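Local coordinates for putative hemin transport system, substrate-binding protein (Burkholderia cenocepacia J2315, PDB 5GIZ) that probably binds heme in the periplasm and hands it to a heme-uptake transporter, as the substrate-binding component of a bacterial hemin transport system, at residues A222-P227 with R238-L243; I9-A14 with E60-L65; R151-L156 with P227-T232. All coordinates share one frame; numbering follows the deposited sequence.

Contact 1 (A222-P227 with R238-L243); sequences ALLATP and RRVVSL
Helix 220-225 packs here against the start of strand 240-243, an edge strand of the mixed sheet in the C-terminal half of this periplasmic binding protein, and Leu224 meets both Val240 and Arg238. Its two methyl groups divide the work. CD2 lies beside Val240 CG2 at 3.9 Å, the two side chains sliding past each other in opposite directions, while CD1 turns to Arg238. There CD1 sits over one face of the guanidinium, 3.5 Å above its plane and displaced toward the rim, so that Leu224 CD1 is 3.6 Å from Arg238 NH2. The arginine can fold back in this way because its chain bends at chi3 (69°); the same methyl also lies 3.8 Å from Arg238 CB, inside the bend. The turn into the strand is a Schellman motif: Arg238, with positive phi (52°), is the first residue to leave the helix 233-237, and two backbone bonds run back into its last turn. The Leu223 side chain supplies the remaining apolar touch, CD2 to Val240 CG1 at 3.9 Å, and also packs on Ile209, Leu214 and Val217. Thr226 OG1 donates to Leu223 O at 2.9 Å from above the carbonyl plane, on the same face as Thr226 N. That hydroxyl is also hydrogen-bonded to His158 NE2, and His158 is a heme-site residue in another structure of this protein.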
loop_
_atom_site.group_PDB
_atom_site.type_symbol
_atom_site.label_atom_id
_atom_site.label_comp_id
_atom_site.label_asym_id
_atom_site.label_seq_id
_atom_site.Cartn_x
_atom_site.Cartn_y
_atom_site.Cartn_z
ATOM N N ALA A 222 -24.580 2.343 3.153
ATOM C CA ALA A 222 -24.523 2.067 1.725
ATOM C C ALA A 222 -23.745 0.809 1.363
ATOM O O ALA A 222 -24.157 -0.013 0.547
ATOM C CB ALA A 222 -23.952 3.277 0.994
ATOM N N LEU A 223 -22.593 0.656 1.996
ATOM C CA LEU A 223 -21.795 -0.516 1.780
ATOM C C LEU A 223 -22.574 -1.779 2.184
ATOM O O LEU A 223 -22.487 -2.807 1.498
ATOM C CB LEU A 223 -20.531 -0.432 2.641
ATOM C CG LEU A 223 -19.554 -1.612 2.553
ATOM C CD1 LEU A 223 -19.009 -1.819 1.155
ATOM C CD2 LEU A 223 -18.449 -1.384 3.585
ATOM N N LEU A 224 -23.216 -1.739 3.339
ATOM C CA LEU A 224 -23.893 -2.940 3.892
ATOM C C LEU A 224 -25.167 -3.281 3.121
ATOM O O LEU A 224 -25.636 -4.421 3.149
ATOM C CB LEU A 224 -24.180 -2.770 5.404
ATOM C CG LEU A 224 -22.910 -2.850 6.293
ATOM C CD1 LEU A 224 -23.225 -2.460 7.738
ATOM C CD2 LEU A 224 -22.295 -4.247 6.274
ATOM N N ALA A 225 -25.687 -2.302 2.402
ATOM C CA ALA A 225 -26.838 -2.508 1.522
ATOM C C ALA A 225 -26.471 -3.001 0.119
ATOM O O ALA A 225 -27.361 -3.358 -0.660
ATOM C CB ALA A 225 -27.595 -1.218 1.419
ATOM N N THR A 226 -25.192 -3.001 -0.219
ATOM C CA THR A 226 -24.693 -3.647 -1.452
ATOM C C THR A 226 -25.351 -5.043 -1.586
ATOM O O THR A 226 -25.425 -5.800 -0.596
ATOM C CB THR A 226 -23.155 -3.803 -1.415
ATOM O OG1 THR A 226 -22.553 -2.512 -1.363
ATOM C CG2 THR A 226 -22.606 -4.551 -2.683
ATOM N N PRO A 227 -25.861 -5.393 -2.783
ATOM C CA PRO A 227 -26.556 -6.679 -2.905
ATOM C C PRO A 227 -25.720 -7.820 -2.404
ATOM O O PRO A 227 -24.547 -7.945 -2.760
ATOM C CB PRO A 227 -26.808 -6.785 -4.409
ATOM C CG PRO A 227 -27.010 -5.377 -4.835
ATOM C CD PRO A 227 -26.026 -4.588 -4.001
ATOM N N ARG A 238 -23.121 -6.268 11.076
ATOM C CA ARG A 238 -22.781 -4.942 10.609
ATOM C C ARG A 238 -21.324 -4.628 10.904
ATOM O O ARG A 238 -21.012 -3.600 11.502
ATOM C CB ARG A 238 -23.701 -3.888 11.181
ATOM C CG ARG A 238 -25.153 -4.253 10.930
ATOM C CD ARG A 238 -26.078 -3.110 11.230
ATOM N NE ARG A 238 -25.951 -2.003 10.301
ATOM C CZ ARG A 238 -26.548 -1.895 9.114
ATOM N NH1 ARG A 238 -27.305 -2.874 8.616
ATOM N NH2 ARG A 238 -26.355 -0.783 8.401
ATOM N N ARG A 239 -20.444 -5.548 10.492
ATOM C CA ARG A 239 -19.014 -5.505 10.871
ATOM C C ARG A 239 -18.105 -5.041 9.728
ATOM O O ARG A 239 -17.859 -5.755 8.768
ATOM C CB ARG A 239 -18.595 -6.880 11.322
ATOM C CG ARG A 239 -17.475 -6.936 12.263
ATOM C CD ARG A 239 -17.325 -8.382 12.715
ATOM N NE ARG A 239 -18.257 -8.912 13.706
ATOM C CZ ARG A 239 -18.894 -10.091 13.623
ATOM N NH1 ARG A 239 -18.835 -10.872 12.521
ATOM N NH2 ARG A 239 -19.639 -10.542 14.654
ATOM N N VAL A 240 -17.739 -3.779 9.818
ATOM C CA VAL A 240 -16.971 -3.065 8.812
ATOM C C VAL A 240 -15.753 -2.462 9.460
ATOM O O VAL A 240 -15.869 -1.849 10.540
ATOM C CB VAL A 240 -17.851 -1.930 8.210
ATOM C CG1 VAL A 240 -17.090 -1.101 7.192
ATOM C CG2 VAL A 240 -19.111 -2.519 7.601
ATOM N N VAL A 241 -14.598 -2.574 8.787
ATOM C CA VAL A 241 -13.374 -1.885 9.184
ATOM C C VAL A 241 -12.864 -1.082 7.999
ATOM O O VAL A 241 -12.756 -1.611 6.893
ATOM C CB VAL A 241 -12.271 -2.877 9.578
ATOM C CG1 VAL A 241 -10.941 -2.194 9.751
ATOM C CG2 VAL A 241 -12.699 -3.569 10.875
ATOM N N SER A 242 -12.578 0.186 8.238
ATOM C CA SER A 242 -11.943 1.032 7.217
ATOM C C SER A 242 -10.534 1.400 7.650
ATOM O O SER A 242 -10.265 1.496 8.851
ATOM C CB SER A 242 -12.803 2.271 6.933
ATOM O OG SER A 242 -12.979 3.079 8.061
ATOM N N LEU A 243 -9.663 1.627 6.669
ATOM C CA LEU A 243 -8.363 2.202 6.891
ATOM C C LEU A 243 -7.950 2.948 5.604
ATOM O O LEU A 243 -8.341 2.581 4.503
ATOM C CB LEU A 243 -7.345 1.114 7.333
ATOM C CG LEU A 243 -6.022 1.614 7.901
ATOM C CD1 LEU A 243 -6.206 2.378 9.193
ATOM C CD2 LEU A 243 -5.095 0.449 8.170
#

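Contact 2 (I9-A14 with E60-L65); sequences IVIGGA and EGLLSL
Ile9 CD1 reaches Leu62 of helix 59-64 and Leu65 just after it, joining that helix to strand 6-11 of the parallel four-stranded sheet. The apolar contacts come first. Ile9 CD1 is 3.8 Å from Leu62 CD2, and the two side chains meet at a slant; the same methyl lies 3.9 Å from Leu65 CB. Ile9 is placed for this by its torsions: CG1 lies beside the backbone N (chi1 -67°) and chi2 is extended, which carries CD1 out from the strand. Leu62, with CG anti to its own N (chi1 -171°), swings its branch back toward the sheet. A second, looser touch joins Ile11 CD1 to Leu62 CD1 at 4.4 Å, and Ile11 also packs on Gln54, a residue that binds heme in another structure of this protein.

Contact with polar backbone is limited to Ile9 CD1 against Leu62 O at 3.5 Å. Leu62 O accepts Leu65 N at 3.1 Å. One residue earlier in the chain than Leu62, Gly61 O accepts Ser64 OG at 2.7 Å, a side-chain hydroxyl bond beside the backbone one.

Beyond the strand, Gly12 takes the N-cap position of helix 13-23, and Gly13, another heme-site residue, begins that helix. Since the two segments meet through aliphatic groups and one carbonyl already bonded to Leu65 N, the contact between them rests on packing and burial; a directional tie to strand 6-11 comes from Arg7 NH2, bonded to Leu65 O.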
loop_
_atom_site.group_PDB
_atom_site.type_symbol
_atom_site.label_atom_id
_atom_site.label_comp_id
_atom_site.label_asym_id
_atom_site.label_seq_id
_atom_site.Cartn_x
_atom_site.Cartn_y
_atom_site.Cartn_z
ATOM N N ILE A 9 12.931 12.173 -8.345
ATOM C CA ILE A 9 11.503 11.951 -8.453
ATOM C C ILE A 9 11.179 10.528 -8.010
ATOM O O ILE A 9 11.914 9.595 -8.319
ATOM C CB ILE A 9 11.001 12.267 -9.870
ATOM C CG1 ILE A 9 11.150 13.781 -10.116
ATOM C CG2 ILE A 9 9.572 11.734 -10.097
ATOM C CD1 ILE A 9 10.816 14.207 -11.523
ATOM N N VAL A 10 10.072 10.371 -7.286
ATOM C CA VAL A 10 9.724 9.060 -6.750
ATOM C C VAL A 10 8.312 8.717 -7.216
ATOM O O VAL A 10 7.407 9.541 -7.113
ATOM C CB VAL A 10 9.842 9.044 -5.211
ATOM C CG1 VAL A 10 9.545 7.646 -4.666
ATOM C CG2 VAL A 10 11.210 9.531 -4.771
ATOM N N ILE A 11 8.150 7.508 -7.703
ATOM C CA ILE A 11 6.880 6.985 -8.192
ATOM C C ILE A 11 6.504 5.828 -7.319
ATOM O O ILE A 11 7.175 4.816 -7.372
ATOM C CB ILE A 11 6.914 6.566 -9.680
ATOM C CG1 ILE A 11 7.539 7.636 -10.600
ATOM C CG2 ILE A 11 5.498 6.157 -10.058
ATOM C CD1 ILE A 11 6.912 8.971 -10.553
ATOM N N GLY A 12 5.404 5.955 -6.576
ATOM C CA GLY A 12 4.924 4.934 -5.703
ATOM C C GLY A 12 4.962 5.409 -4.260
ATOM O O GLY A 12 6.013 5.691 -3.695
ATOM N N GLY A 13 3.793 5.504 -3.655
ATOM C CA GLY A 13 3.693 6.051 -2.326
ATOM C C GLY A 13 4.619 5.467 -1.273
ATOM O O GLY A 13 5.213 6.176 -0.459
ATOM N N ALA A 14 4.787 4.159 -1.286
ATOM C CA ALA A 14 5.678 3.548 -0.333
ATOM C C ALA A 14 7.118 3.879 -0.562
ATOM O O ALA A 14 7.898 3.866 0.372
ATOM C CB ALA A 14 5.496 2.030 -0.319
ATOM N N GLU A 60 6.651 14.216 -20.071
ATOM C CA GLU A 60 7.023 15.595 -20.246
ATOM C C GLU A 60 6.972 16.372 -18.944
ATOM O O GLU A 60 7.865 17.154 -18.653
ATOM C CB GLU A 60 6.072 16.302 -21.221
ATOM C CG GLU A 60 5.935 15.607 -22.542
ATOM C CD GLU A 60 4.634 14.827 -22.632
ATOM O OE1 GLU A 60 3.727 15.334 -23.349
ATOM O OE2 GLU A 60 4.488 13.743 -22.002
ATOM N N GLY A 61 5.916 16.152 -18.172
ATOM C CA GLY A 61 5.797 16.800 -16.867
ATOM C C GLY A 61 6.898 16.398 -15.930
ATOM O O GLY A 61 7.519 17.231 -15.246
ATOM N N LEU A 62 7.136 15.107 -15.891
ATOM C CA LEU A 62 8.220 14.558 -15.091
ATOM C C LEU A 62 9.565 15.150 -15.495
ATOM O O LEU A 62 10.328 15.661 -14.660
ATOM C CB LEU A 62 8.144 13.025 -15.209
ATOM C CG LEU A 62 9.053 12.230 -14.283
ATOM C CD1 LEU A 62 8.570 10.777 -14.182
ATOM C CD2 LEU A 62 10.518 12.234 -14.751
ATOM N N LEU A 63 9.861 15.145 -16.791
ATOM C CA LEU A 63 11.140 15.712 -17.246
ATOM C C LEU A 63 11.256 17.180 -17.015
ATOM O O LEU A 63 12.355 17.698 -16.865
ATOM C CB LEU A 63 11.404 15.388 -18.736
ATOM C CG LEU A 63 11.665 13.904 -18.978
ATOM C CD1 LEU A 63 11.560 13.568 -20.453
ATOM C CD2 LEU A 63 12.984 13.461 -18.390
ATOM N N SER A 64 10.135 17.899 -17.005
ATOM C CA SER A 64 10.196 19.333 -16.752
ATOM C C SER A 64 10.704 19.678 -15.349
ATOM O O SER A 64 11.137 20.816 -15.104
ATOM C CB SER A 64 8.829 19.991 -16.974
ATOM O OG SER A 64 7.949 19.829 -15.890
ATOM N N LEU A 65 10.684 18.692 -14.449
ATOM C CA LEU A 65 11.218 18.877 -13.148
ATOM C C LEU A 65 12.724 18.585 -13.060
ATOM O O LEU A 65 13.319 18.600 -11.962
ATOM C CB LEU A 65 10.437 18.055 -12.118
ATOM C CG LEU A 65 8.958 18.363 -12.018
ATOM C CD1 LEU A 65 8.308 17.410 -11.027
ATOM C CD2 LEU A 65 8.756 19.822 -11.621
#

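Contact 3 (R151-L156 with P227-T232); sequences RVLFVL and PGFGAT. With SO4 (sulfate ion), chain D.
This is a small, buried apolar contact in which the Phe229 ring, from the loop between helices 220-225 and 233-237, meets Leu153 and Val155 on one side of strand 151-159. Leu153 CD2 lies 3.9 Å from Phe229 CE2, and the two side chains cross at about a right angle. Val155 CG2 approaches differently, at the ring edge and near its plane, 4.2 Å from Phe229 CZ. The alternation of a beta strand explains the pair: Leu153 and Val155, two residues apart, both point toward the loop. Phe229 puts its ring between loop and sheet with CG beside its backbone N (chi1 -80°), and Leu199 of helix 196-202 also touches the Phe229 side chain. The contact borders the heme site: the nearest atoms of the Val155 and His158 side chains are about 4 Å apart, and His158 binds heme in another structure of this protein.

Behind the ring the loop turns sharply. Ala231 is the centre of an inverse gamma turn, and Thr232 is the N-cap of helix 233-237, its OG1 donating to Phe229 O at 2.8 Å and also bonded to Gly235 N; one hydroxyl thereby ties the helix start to the residue that makes the contact.

At the beginning of the strand, Arg151 NH2 and NH1 hold a sulfate ion, probably from the crystallisation liquor, with NH2 2.9 Å from sulfate O4.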
loop_
_atom_site.group_PDB
_atom_site.type_symbol
_atom_site.label_atom_id
_atom_site.label_comp_id
_atom_site.label_asym_id
_atom_site.label_seq_id
_atom_site.Cartn_x
_atom_site.Cartn_y
_atom_site.Cartn_z
ATOM N N ARG A 151 -12.610 -14.727 8.706
ATOM C CA ARG A 151 -12.642 -14.505 7.260
ATOM C C ARG A 151 -12.901 -13.051 6.962
ATOM O O ARG A 151 -13.880 -12.493 7.426
ATOM C CB ARG A 151 -13.707 -15.378 6.612
ATOM C CG ARG A 151 -13.561 -16.874 6.902
ATOM C CD ARG A 151 -14.655 -17.677 6.202
ATOM N NE ARG A 151 -14.430 -17.722 4.771
ATOM C CZ ARG A 151 -13.620 -18.547 4.141
ATOM N NH1 ARG A 151 -12.855 -19.411 4.807
ATOM N NH2 ARG A 151 -13.482 -18.437 2.813
ATOM N N VAL A 152 -12.010 -12.421 6.206
ATOM C CA VAL A 152 -12.108 -11.002 5.903
ATOM C C VAL A 152 -12.188 -10.818 4.400
ATOM O O VAL A 152 -11.333 -11.328 3.680
ATOM C CB VAL A 152 -10.877 -10.239 6.435
ATOM C CG1 VAL A 152 -10.973 -8.761 6.067
ATOM C CG2 VAL A 152 -10.756 -10.432 7.949
ATOM N N LEU A 153 -13.188 -10.051 3.939
ATOM C CA LEU A 153 -13.369 -9.660 2.536
ATOM C C LEU A 153 -12.816 -8.263 2.403
ATOM O O LEU A 153 -13.277 -7.391 3.126
ATOM C CB LEU A 153 -14.850 -9.600 2.260
ATOM C CG LEU A 153 -15.223 -9.094 0.863
ATOM C CD1 LEU A 153 -14.803 -10.078 -0.187
ATOM C CD2 LEU A 153 -16.725 -8.786 0.807
ATOM N N PHE A 154 -11.889 -8.071 1.469
ATOM C CA PHE A 154 -11.404 -6.753 1.093
ATOM C C PHE A 154 -12.035 -6.246 -0.181
ATOM O O PHE A 154 -11.882 -6.843 -1.217
ATOM C CB PHE A 154 -9.856 -6.673 0.955
ATOM C CG PHE A 154 -9.394 -5.279 0.617
ATOM C CD1 PHE A 154 -9.434 -4.306 1.556
ATOM C CD2 PHE A 154 -9.053 -4.927 -0.672
ATOM C CE1 PHE A 154 -9.091 -2.991 1.281
ATOM C CE2 PHE A 154 -8.702 -3.602 -0.943
ATOM C CZ PHE A 154 -8.749 -2.661 0.010
ATOM N N VAL A 155 -12.757 -5.161 -0.043
ATOM C CA VAL A 155 -13.331 -4.418 -1.148
ATOM C C VAL A 155 -12.407 -3.265 -1.518
ATOM O O VAL A 155 -12.202 -2.351 -0.706
ATOM C CB VAL A 155 -14.676 -3.818 -0.731
ATOM C CG1 VAL A 155 -15.233 -2.910 -1.845
ATOM C CG2 VAL A 155 -15.654 -4.956 -0.379
ATOM N N LEU A 156 -11.971 -3.260 -2.782
ATOM C CA LEU A 156 -11.211 -2.130 -3.303
ATOM C C LEU A 156 -12.143 -0.983 -3.690
ATOM O O LEU A 156 -11.930 0.157 -3.314
ATOM C CB LEU A 156 -10.401 -2.566 -4.523
ATOM C CG LEU A 156 -9.507 -1.471 -5.140
ATOM C CD1 LEU A 156 -8.531 -0.919 -4.100
ATOM C CD2 LEU A 156 -8.782 -2.006 -6.353
ATOM N N PRO A 227 -25.861 -5.393 -2.783
ATOM C CA PRO A 227 -26.556 -6.679 -2.905
ATOM C C PRO A 227 -25.720 -7.820 -2.404
ATOM O O PRO A 227 -24.547 -7.945 -2.760
ATOM C CB PRO A 227 -26.808 -6.785 -4.409
ATOM C CG PRO A 227 -27.010 -5.377 -4.835
ATOM C CD PRO A 227 -26.026 -4.588 -4.001
ATOM N N GLY A 228 -26.301 -8.602 -1.487
ATOM C CA GLY A 228 -25.662 -9.785 -0.991
ATOM C C GLY A 228 -24.944 -9.570 0.330
ATOM O O GLY A 228 -24.689 -10.552 1.011
ATOM N N PHE A 229 -24.589 -8.330 0.671
ATOM C CA PHE A 229 -23.754 -8.103 1.870
ATOM C C PHE A 229 -24.511 -8.320 3.137
ATOM O O PHE A 229 -23.903 -8.790 4.069
ATOM C CB PHE A 229 -23.119 -6.706 1.920
ATOM C CG PHE A 229 -21.890 -6.568 1.053
ATOM C CD1 PHE A 229 -21.924 -6.872 -0.307
ATOM C CD2 PHE A 229 -20.703 -6.181 1.615
ATOM C CE1 PHE A 229 -20.774 -6.774 -1.084
ATOM C CE2 PHE A 229 -19.566 -6.078 0.844
ATOM C CZ PHE A 229 -19.602 -6.368 -0.501
ATOM N N GLY A 230 -25.801 -7.986 3.172
ATOM C CA GLY A 230 -26.606 -8.205 4.390
ATOM C C GLY A 230 -26.633 -9.632 4.862
ATOM O O GLY A 230 -26.500 -9.873 6.067
ATOM N N ALA A 231 -26.756 -10.568 3.926
ATOM C CA ALA A 231 -26.897 -11.959 4.243
ATOM C C ALA A 231 -25.550 -12.641 4.289
ATOM O O ALA A 231 -25.337 -13.670 3.640
ATOM C CB ALA A 231 -27.785 -12.640 3.216
ATOM N N THR A 232 -24.665 -12.112 5.115
ATOM C CA THR A 232 -23.365 -12.712 5.397
ATOM C C THR A 232 -23.143 -12.521 6.885
ATOM O O THR A 232 -23.807 -11.708 7.532
ATOM C CB THR A 232 -22.200 -12.003 4.668
ATOM O OG1 THR A 232 -22.128 -10.655 5.107
ATOM C CG2 THR A 232 -22.368 -12.021 3.176
HETATM S S SO4 D . -11.327 -21.612 2.190
HETATM O O1 SO4 D . -10.518 -20.865 3.175
HETATM O O2 SO4 D . -10.383 -22.259 1.276
HETATM O O3 SO4 D . -12.175 -22.584 2.907
HETATM O O4 SO4 D . -12.187 -20.677 1.436
#

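In the fold
Contact 2 comes first along the chain and lies in the N-terminal half, on the parallel four-stranded sheet; contacts 1 and 3 follow on the mixed sheet of the C-terminal half. The segments of contacts 1 and 3 alternate, contact 3 opening first at 151-156, and share Pro227. The centres of these two are about 7 Å apart, and Leu224 O of contact 1 touches Phe229 CB of contact 3 at 3.6 Å, making one packed region along helix 220-225 and the loop after it. Contact 2 lies on the opposite side of the chain's centre, about 35 and 36 Å from contacts 1 and 3 between centres. This split fits the two-lobed build of periplasmic binding proteins, and heme-site residues lie in or near the contacts in both halves.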